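Local coordinates for protein Exo-1,5-alpha-l-arabinofuranobiosidase (Gibberella zeae, PDB 2YDT) that probably hydrolyses alpha-1,5-linked arabinan as an exo-acting glycosidase, releasing arabinobiose, and binds arabinofuranose and an iminosugar inhibitor in its central pocket, at residues 262-270 and 308-316; 29-37 and 86-94. All coordinates share one frame; numbering follows the deposited sequence. Where two conformers were deposited one is given.

Interaction 1: 262-270 and 308-316; sequences HQIVSNDGT and DASAWKKWD. With MN (manganese (II) ion), chain M.
A partly buried contact between the outer edges of adjacent propeller blades brings Ile-264 over one face of the Trp-312 indole, the side chains crossing at about a right angle. Here the outermost strands of two four-stranded sheets, 262-263 and 313-315, meet with their loops. CD1 of Ile-264 makes a CH-pi contact, 3.9 Å from the centroid of the six-membered ring of Trp-312 and 12° off its normal. CG2 sits over the same face nearer the pyrrole side. Tyr-247 takes the indole N-H. Two waters bridge the backbones, one joining Gln-263 O and Val-265 N to Ala-309 O, the other joining Val-265 O to Ala-309 O and Trp-312 N. Further on, Asn-267 N gives a weak hydrogen bond to Trp-312 O (3.0 Å, 132° at the hydrogen). Lys-314 bends at chi3 (88°), which turns NZ to Thr-270 OG1 (3.0 Å) and to Asp-268 OD2 (3.1 Å), a salt bridge on the syn lone pair. Asp-268 OD1 accepts from both OG1 and N of Thr-270. Asp-316 OD1 binds manganese with Glu-299. The type I turn at 266-269, overlapped by the Asx turn of Asp-268, belongs to a junction between adjacent blades of a beta-propeller.

Interaction 2: 29-37 and 86-94; sequences LYARPLELS and YQPQLYELP. With AHR (alpha-L-arabinofuranose), chain C; SO4 (sulfate ion), chain H.
Strands 29-35 and 87-92 run side by side in the same direction, 6° apart and 6.5 Å between axes, yet side chains and waters join them in place of a backbone ladder. CA of Gln-87 makes a CH-pi contact with the Tyr-30 ring, 3.6 Å from its centroid. Pro-88 O lies at the edge of that ring, 3.4 Å from Tyr-30 CE2. A water spans Tyr-30 OH and Gln-87 O. The Arg-32 guanidinium lies on the opposite side of the ring, tilted about 30° to it, with Tyr-30 CE2 over its centre; its NH2 bonds Thr-324 OG1. Each strand is the innermost of its four-stranded sheet, so this is blade-to-blade packing round the axis of a six-bladed beta-propeller. Gln-87 NE2 donates to O5 of the arabinofuranose at 3.0 Å, and the sugar C5 rests over the face of Tyr-86. Glu-46 binds the same sugar and also takes Gln-87 N. Leu-34 CB meets Leu-90 CB at 3.8 Å. Glu-92 has CG anti to its backbone N (chi1 -178°) and an extended chain, which carries OE2 across to accept a hydrogen bond from Ser-37 N (2.9 Å) on its syn side. A water ties Glu-92 OE1 to Glu-35 O.

Both interactions join neighbouring blades of the same propeller, one at the inner edges of its blades, the other at the outer edges. Interaction 2 pairs the innermost strands, centred about 8 Å from the centre of the chain. Interaction 1 pairs outermost strands and their loops, about 21 Å out. Their centres are about 27 Å apart and their nearest atoms about 15 Å, so they do not touch. Most touching residues of the inner contact are buried. Tyr-30, Tyr-86 and the Gln-87 amide line the sugar pocket. The outer one has more exposed residues, a lysine salt bridge and a manganese ion at its edge. Waters bridge backbone atoms in both. The pairs of blades they join are different.

Interaction 1: 262-270 and 308-316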
# COMPACT_ATOMS: atom_id res chain seq x y z
N HIS A 262 -6.15 -17.47 -4.93
CA HIS A 262 -6.89 -17.89 -3.75
C HIS A 262 -7.68 -16.74 -3.17
O HIS A 262 -7.10 -15.72 -2.87
CB HIS A 262 -5.98 -18.41 -2.67
CG HIS A 262 -5.08 -19.52 -3.12
ND1 HIS A 262 -5.51 -20.83 -3.20
CD2 HIS A 262 -3.79 -19.51 -3.54
CE1 HIS A 262 -4.52 -21.58 -3.63
NE2 HIS A 262 -3.47 -20.81 -3.86
N GLN A 263 -8.98 -16.92 -2.96
CA GLN A 263 -9.76 -15.96 -2.20
C GLN A 263 -9.50 -16.09 -0.72
O GLN A 263 -9.37 -17.22 -0.22
CB GLN A 263 -11.28 -16.21 -2.42
CG GLN A 263 -12.14 -15.13 -1.82
CD GLN A 263 -13.62 -15.38 -2.07
OE1 GLN A 263 -13.98 -16.40 -2.73
NE2 GLN A 263 -14.46 -14.46 -1.63
N ILE A 264 -9.44 -14.98 0.00
CA ILE A 264 -9.40 -15.02 1.46
C ILE A 264 -10.81 -15.16 1.98
O ILE A 264 -11.65 -14.32 1.74
CB ILE A 264 -8.78 -13.76 2.12
CG1 ILE A 264 -7.33 -13.63 1.73
CG2 ILE A 264 -8.90 -13.88 3.68
CD1 ILE A 264 -6.56 -12.45 2.43
N VAL A 265 -11.06 -16.26 2.70
CA VAL A 265 -12.35 -16.49 3.39
C VAL A 265 -11.98 -16.97 4.78
O VAL A 265 -11.25 -17.95 4.91
CB VAL A 265 -13.22 -17.54 2.66
CG1 VAL A 265 -14.58 -17.75 3.38
CG2 VAL A 265 -13.50 -17.17 1.19
N SER A 266 -12.43 -16.29 5.84
CA SER A 266 -12.07 -16.71 7.20
C SER A 266 -12.94 -17.92 7.59
O SER A 266 -13.89 -18.24 6.89
CB SER A 266 -12.21 -15.58 8.24
OG SER A 266 -13.53 -15.13 8.36
N ASN A 267 -12.57 -18.54 8.71
CA ASN A 267 -13.23 -19.78 9.21
C ASN A 267 -14.75 -19.60 9.42
O ASN A 267 -15.53 -20.54 9.20
CB ASN A 267 -12.53 -20.29 10.48
CG ASN A 267 -12.60 -19.30 11.62
OD1 ASN A 267 -12.07 -18.20 11.52
ND2 ASN A 267 -13.28 -19.68 12.72
N ASP A 268 -15.20 -18.39 9.78
CA ASP A 268 -16.65 -18.13 9.91
C ASP A 268 -17.37 -17.74 8.62
O ASP A 268 -18.56 -17.40 8.63
CB ASP A 268 -16.92 -17.12 11.04
CG ASP A 268 -16.70 -15.68 10.63
OD1 ASP A 268 -16.11 -15.46 9.55
OD2 ASP A 268 -17.14 -14.78 11.38
N GLY A 269 -16.65 -17.74 7.50
CA GLY A 269 -17.22 -17.43 6.20
C GLY A 269 -17.07 -15.99 5.72
O GLY A 269 -17.58 -15.65 4.67
N THR A 270 -16.42 -15.15 6.52
CA THR A 270 -16.26 -13.73 6.17
C THR A 270 -15.37 -13.61 4.94
O THR A 270 -14.32 -14.27 4.87
CB THR A 270 -15.65 -12.92 7.31
OG1 THR A 270 -16.51 -13.01 8.48
CG2 THR A 270 -15.52 -11.42 6.92
N ASP A 308 -2.08 -21.24 3.63
CA ASP A 308 -3.09 -22.31 3.44
C ASP A 308 -4.47 -21.68 3.40
O ASP A 308 -4.87 -20.96 4.32
CB ASP A 308 -2.91 -23.34 4.57
CG ASP A 308 -3.91 -24.47 4.53
OD1 ASP A 308 -5.05 -24.33 4.07
OD2 ASP A 308 -3.53 -25.54 5.06
N ALA A 309 -5.20 -21.92 2.32
CA ALA A 309 -6.51 -21.28 2.13
C ALA A 309 -7.57 -21.65 3.17
O ALA A 309 -8.58 -20.95 3.28
CB ALA A 309 -7.04 -21.49 0.70
N SER A 310 -7.35 -22.75 3.91
CA SER A 310 -8.28 -23.16 4.97
C SER A 310 -7.99 -22.56 6.34
O SER A 310 -8.75 -22.81 7.28
CB SER A 310 -8.28 -24.70 5.12
OG SER A 310 -7.04 -25.17 5.61
N ALA A 311 -6.93 -21.76 6.48
CA ALA A 311 -6.43 -21.38 7.77
C ALA A 311 -6.53 -19.86 8.08
O ALA A 311 -5.88 -19.39 8.99
CB ALA A 311 -4.97 -21.89 7.93
N TRP A 312 -7.37 -19.12 7.38
CA TRP A 312 -7.53 -17.67 7.67
C TRP A 312 -8.48 -17.50 8.86
O TRP A 312 -9.56 -18.12 8.89
CB TRP A 312 -8.04 -16.89 6.48
CG TRP A 312 -7.03 -16.80 5.38
CD1 TRP A 312 -6.89 -17.65 4.30
CD2 TRP A 312 -5.98 -15.83 5.25
NE1 TRP A 312 -5.83 -17.26 3.51
CE2 TRP A 312 -5.24 -16.15 4.08
CE3 TRP A 312 -5.58 -14.73 6.02
CZ2 TRP A 312 -4.14 -15.38 3.64
CZ3 TRP A 312 -4.47 -13.97 5.57
CH2 TRP A 312 -3.78 -14.30 4.40
N LYS A 313 -8.07 -16.65 9.79
CA LYS A 313 -8.88 -16.31 10.97
C LYS A 313 -9.13 -14.80 10.99
O LYS A 313 -8.38 -14.04 10.36
CB LYS A 313 -8.20 -16.74 12.26
CG LYS A 313 -7.60 -18.18 12.29
CD LYS A 313 -8.58 -19.26 11.97
CE LYS A 313 -8.00 -20.67 12.21
NZ LYS A 313 -8.81 -21.71 11.45
N LYS A 314 -10.16 -14.37 11.70
CA LYS A 314 -10.56 -12.97 11.74
C LYS A 314 -10.60 -12.48 13.18
O LYS A 314 -11.12 -13.20 14.05
CB LYS A 314 -11.91 -12.84 11.09
CG LYS A 314 -12.67 -11.51 11.33
CD LYS A 314 -14.04 -11.54 10.68
CE LYS A 314 -15.08 -12.14 11.61
NZ LYS A 314 -16.45 -11.72 11.24
N TRP A 315 -10.12 -11.26 13.44
CA TRP A 315 -10.03 -10.68 14.79
C TRP A 315 -10.38 -9.19 14.81
O TRP A 315 -9.90 -8.42 13.96
CB TRP A 315 -8.63 -10.84 15.42
CG TRP A 315 -7.97 -12.18 15.17
CD1 TRP A 315 -7.12 -12.48 14.16
CD2 TRP A 315 -8.14 -13.39 15.92
NE1 TRP A 315 -6.73 -13.79 14.22
CE2 TRP A 315 -7.34 -14.37 15.31
CE3 TRP A 315 -8.86 -13.72 17.07
CZ2 TRP A 315 -7.25 -15.68 15.79
CZ3 TRP A 315 -8.77 -15.01 17.55
CH2 TRP A 315 -7.98 -15.98 16.91
N ASP A 316 -11.17 -8.77 15.80
CA ASP A 316 -11.49 -7.36 15.98
C ASP A 316 -10.29 -6.61 16.48
O ASP A 316 -9.46 -7.14 17.24
CB ASP A 316 -12.63 -7.18 17.00
CG ASP A 316 -13.93 -7.67 16.50
OD1 ASP A 316 -14.29 -7.37 15.34
OD2 ASP A 316 -14.64 -8.36 17.26
MN MN M . -16.10 -7.78 14.21
O HOH W 1 -9.33 -18.54 2.12
O HOH W 2 -9.66 -20.08 5.70
O HOH W 3 -15.90 -9.47 14.06

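Interaction 2: 29-37 and 86-94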
# COMPACT_ATOMS: atom_id res chain seq x y z
N LEU A 29 -6.45 10.74 2.55
CA LEU A 29 -6.77 9.38 2.14
C LEU A 29 -5.42 8.66 2.04
O LEU A 29 -4.37 9.29 1.88
CB LEU A 29 -7.48 9.38 0.76
CG LEU A 29 -8.23 8.11 0.37
CD1 LEU A 29 -9.52 7.94 1.24
CD2 LEU A 29 -8.53 8.05 -1.13
N TYR A 30 -5.43 7.32 2.10
CA TYR A 30 -4.24 6.55 1.65
C TYR A 30 -3.06 6.70 2.58
O TYR A 30 -1.98 7.16 2.17
CB TYR A 30 -3.89 6.90 0.18
CG TYR A 30 -3.31 5.74 -0.62
CD1 TYR A 30 -4.07 5.10 -1.60
CD2 TYR A 30 -1.99 5.32 -0.43
CE1 TYR A 30 -3.57 4.07 -2.35
CE2 TYR A 30 -1.47 4.28 -1.17
CZ TYR A 30 -2.25 3.66 -2.14
OH TYR A 30 -1.74 2.61 -2.90
N ALA A 31 -3.21 6.28 3.83
CA ALA A 31 -2.15 6.37 4.83
C ALA A 31 -1.12 5.25 4.65
O ALA A 31 -1.48 4.11 4.39
CB ALA A 31 -2.75 6.30 6.28
N ARG A 32 0.14 5.62 4.86
CA ARG A 32 1.26 4.67 4.80
C ARG A 32 2.29 4.93 5.87
O ARG A 32 2.74 6.09 6.01
CB ARG A 32 1.92 4.72 3.40
CG ARG A 32 1.06 4.13 2.29
CD ARG A 32 0.92 2.64 2.39
NE ARG A 32 0.24 2.03 1.27
CZ ARG A 32 -1.06 1.77 1.20
NH1 ARG A 32 -1.90 2.13 2.13
NH2 ARG A 32 -1.52 1.11 0.17
N PRO A 33 2.73 3.86 6.59
CA PRO A 33 3.77 3.99 7.61
C PRO A 33 5.07 3.33 7.21
O PRO A 33 5.11 2.51 6.29
CB PRO A 33 3.20 3.17 8.76
CG PRO A 33 2.56 2.04 8.09
CD PRO A 33 2.06 2.56 6.72
N LEU A 34 6.13 3.72 7.89
CA LEU A 34 7.46 3.10 7.69
C LEU A 34 8.26 3.10 8.98
O LEU A 34 8.36 4.13 9.65
CB LEU A 34 8.23 3.87 6.61
CG LEU A 34 9.67 3.44 6.33
CD1 LEU A 34 9.68 2.04 5.69
CD2 LEU A 34 10.46 4.46 5.45
N GLU A 35 8.88 1.95 9.29
CA GLU A 35 9.85 1.90 10.41
C GLU A 35 11.27 1.93 9.86
O GLU A 35 11.63 1.06 9.06
CB GLU A 35 9.67 0.64 11.26
CG GLU A 35 10.53 0.62 12.52
CD GLU A 35 10.38 -0.66 13.35
OE1 GLU A 35 10.47 -1.75 12.76
OE2 GLU A 35 10.19 -0.54 14.58
N LEU A 36 12.07 2.90 10.30
CA LEU A 36 13.47 2.96 9.92
C LEU A 36 14.32 2.04 10.79
O LEU A 36 13.86 1.57 11.83
CB LEU A 36 13.98 4.38 10.01
CG LEU A 36 13.21 5.46 9.26
CD1 LEU A 36 13.98 6.79 9.38
CD2 LEU A 36 12.98 5.02 7.79
N SER A 37 15.55 1.79 10.36
CA SER A 37 16.42 0.87 11.07
C SER A 37 16.78 1.35 12.47
O SER A 37 17.11 0.51 13.33
CB SER A 37 17.69 0.63 10.26
OG SER A 37 18.43 1.81 10.17
N TYR A 86 -1.47 11.20 -5.74
CA TYR A 86 -2.12 9.95 -5.35
C TYR A 86 -1.11 8.89 -4.91
O TYR A 86 -0.01 8.80 -5.45
CB TYR A 86 -2.94 9.33 -6.50
CG TYR A 86 -4.29 9.96 -6.83
CD1 TYR A 86 -4.91 10.91 -6.00
CD2 TYR A 86 -4.96 9.55 -7.97
CE1 TYR A 86 -6.18 11.42 -6.30
CE2 TYR A 86 -6.22 10.06 -8.28
CZ TYR A 86 -6.81 11.01 -7.44
OH TYR A 86 -8.07 11.49 -7.74
N GLN A 87 -1.53 8.06 -3.97
CA GLN A 87 -0.93 6.74 -3.73
C GLN A 87 0.54 6.72 -3.34
O GLN A 87 1.32 5.95 -3.89
CB GLN A 87 -1.22 5.84 -4.95
CG GLN A 87 -2.73 5.68 -5.21
CD GLN A 87 -3.18 5.87 -6.64
OE1 GLN A 87 -2.39 5.77 -7.58
NE2 GLN A 87 -4.47 6.12 -6.82
N PRO A 88 0.90 7.51 -2.30
CA PRO A 88 2.24 7.48 -1.77
C PRO A 88 2.58 6.14 -1.14
O PRO A 88 1.69 5.43 -0.65
CB PRO A 88 2.22 8.60 -0.72
CG PRO A 88 0.81 8.55 -0.22
CD PRO A 88 -0.01 8.29 -1.47
N GLN A 89 3.86 5.79 -1.18
CA GLN A 89 4.35 4.53 -0.55
C GLN A 89 5.77 4.79 -0.06
O GLN A 89 6.64 5.19 -0.81
CB GLN A 89 4.27 3.35 -1.54
CG GLN A 89 4.83 2.04 -0.99
CD GLN A 89 3.94 1.45 0.07
OE1 GLN A 89 4.44 0.97 1.12
NE2 GLN A 89 2.67 1.48 -0.14
N LEU A 90 6.00 4.56 1.23
CA LEU A 90 7.32 4.73 1.83
C LEU A 90 8.01 3.39 1.94
O LEU A 90 7.38 2.35 2.24
CB LEU A 90 7.20 5.36 3.23
CG LEU A 90 6.67 6.80 3.26
CD1 LEU A 90 6.32 7.21 4.71
CD2 LEU A 90 7.78 7.73 2.68
N TYR A 91 9.34 3.39 1.81
CA TYR A 91 10.12 2.15 1.79
C TYR A 91 11.56 2.49 2.18
O TYR A 91 12.11 3.49 1.73
CB TYR A 91 10.11 1.56 0.38
CG TYR A 91 10.90 0.28 0.25
CD1 TYR A 91 10.41 -0.89 0.78
CD2 TYR A 91 12.14 0.27 -0.39
CE1 TYR A 91 11.12 -2.06 0.73
CE2 TYR A 91 12.85 -0.93 -0.49
CZ TYR A 91 12.35 -2.07 0.08
OH TYR A 91 13.06 -3.28 0.03
N GLU A 92 12.19 1.66 2.99
CA GLU A 92 13.60 1.85 3.32
C GLU A 92 14.45 0.83 2.59
O GLU A 92 14.21 -0.39 2.70
CB GLU A 92 13.79 1.70 4.84
CG GLU A 92 15.23 1.94 5.32
CD GLU A 92 15.44 1.55 6.79
OE1 GLU A 92 15.22 0.35 7.14
OE2 GLU A 92 15.85 2.41 7.58
N LEU A 93 15.49 1.30 1.89
CA LEU A 93 16.42 0.37 1.24
C LEU A 93 17.13 -0.56 2.23
O LEU A 93 17.78 -0.07 3.19
CB LEU A 93 17.47 1.14 0.46
CG LEU A 93 16.99 1.94 -0.76
CD1 LEU A 93 18.22 2.40 -1.63
CD2 LEU A 93 15.96 1.17 -1.65
N PRO A 94 17.03 -1.87 2.01
CA PRO A 94 17.71 -2.83 2.90
C PRO A 94 19.14 -3.14 2.42
O PRO A 94 19.85 -3.85 3.09
CB PRO A 94 16.81 -4.06 2.81
CG PRO A 94 16.27 -4.01 1.44
CD PRO A 94 16.15 -2.57 1.05
O5 AHR C . -5.96 7.01 -4.34
C5 AHR C . -7.04 7.83 -4.82
C4 AHR C . -8.04 7.03 -5.61
O4 AHR C . -7.49 6.47 -6.79
C3 AHR C . -9.20 7.88 -6.17
O3 AHR C . -10.23 8.16 -5.20
C2 AHR C . -9.74 6.98 -7.25
O2 AHR C . -10.39 7.65 -8.34
C1 AHR C . -8.52 6.24 -7.72
S SO4 H . 11.99 -5.59 1.98
O1 SO4 H . 12.11 -5.45 0.55
O2 SO4 H . 10.58 -5.29 2.38
O3 SO4 H . 12.38 -6.93 2.37
O4 SO4 H . 12.88 -4.68 2.68
O HOH W 4 0.84 3.16 -3.43
O HOH W 5 4.79 2.82 3.45
O HOH W 6 13.87 -0.57 9.16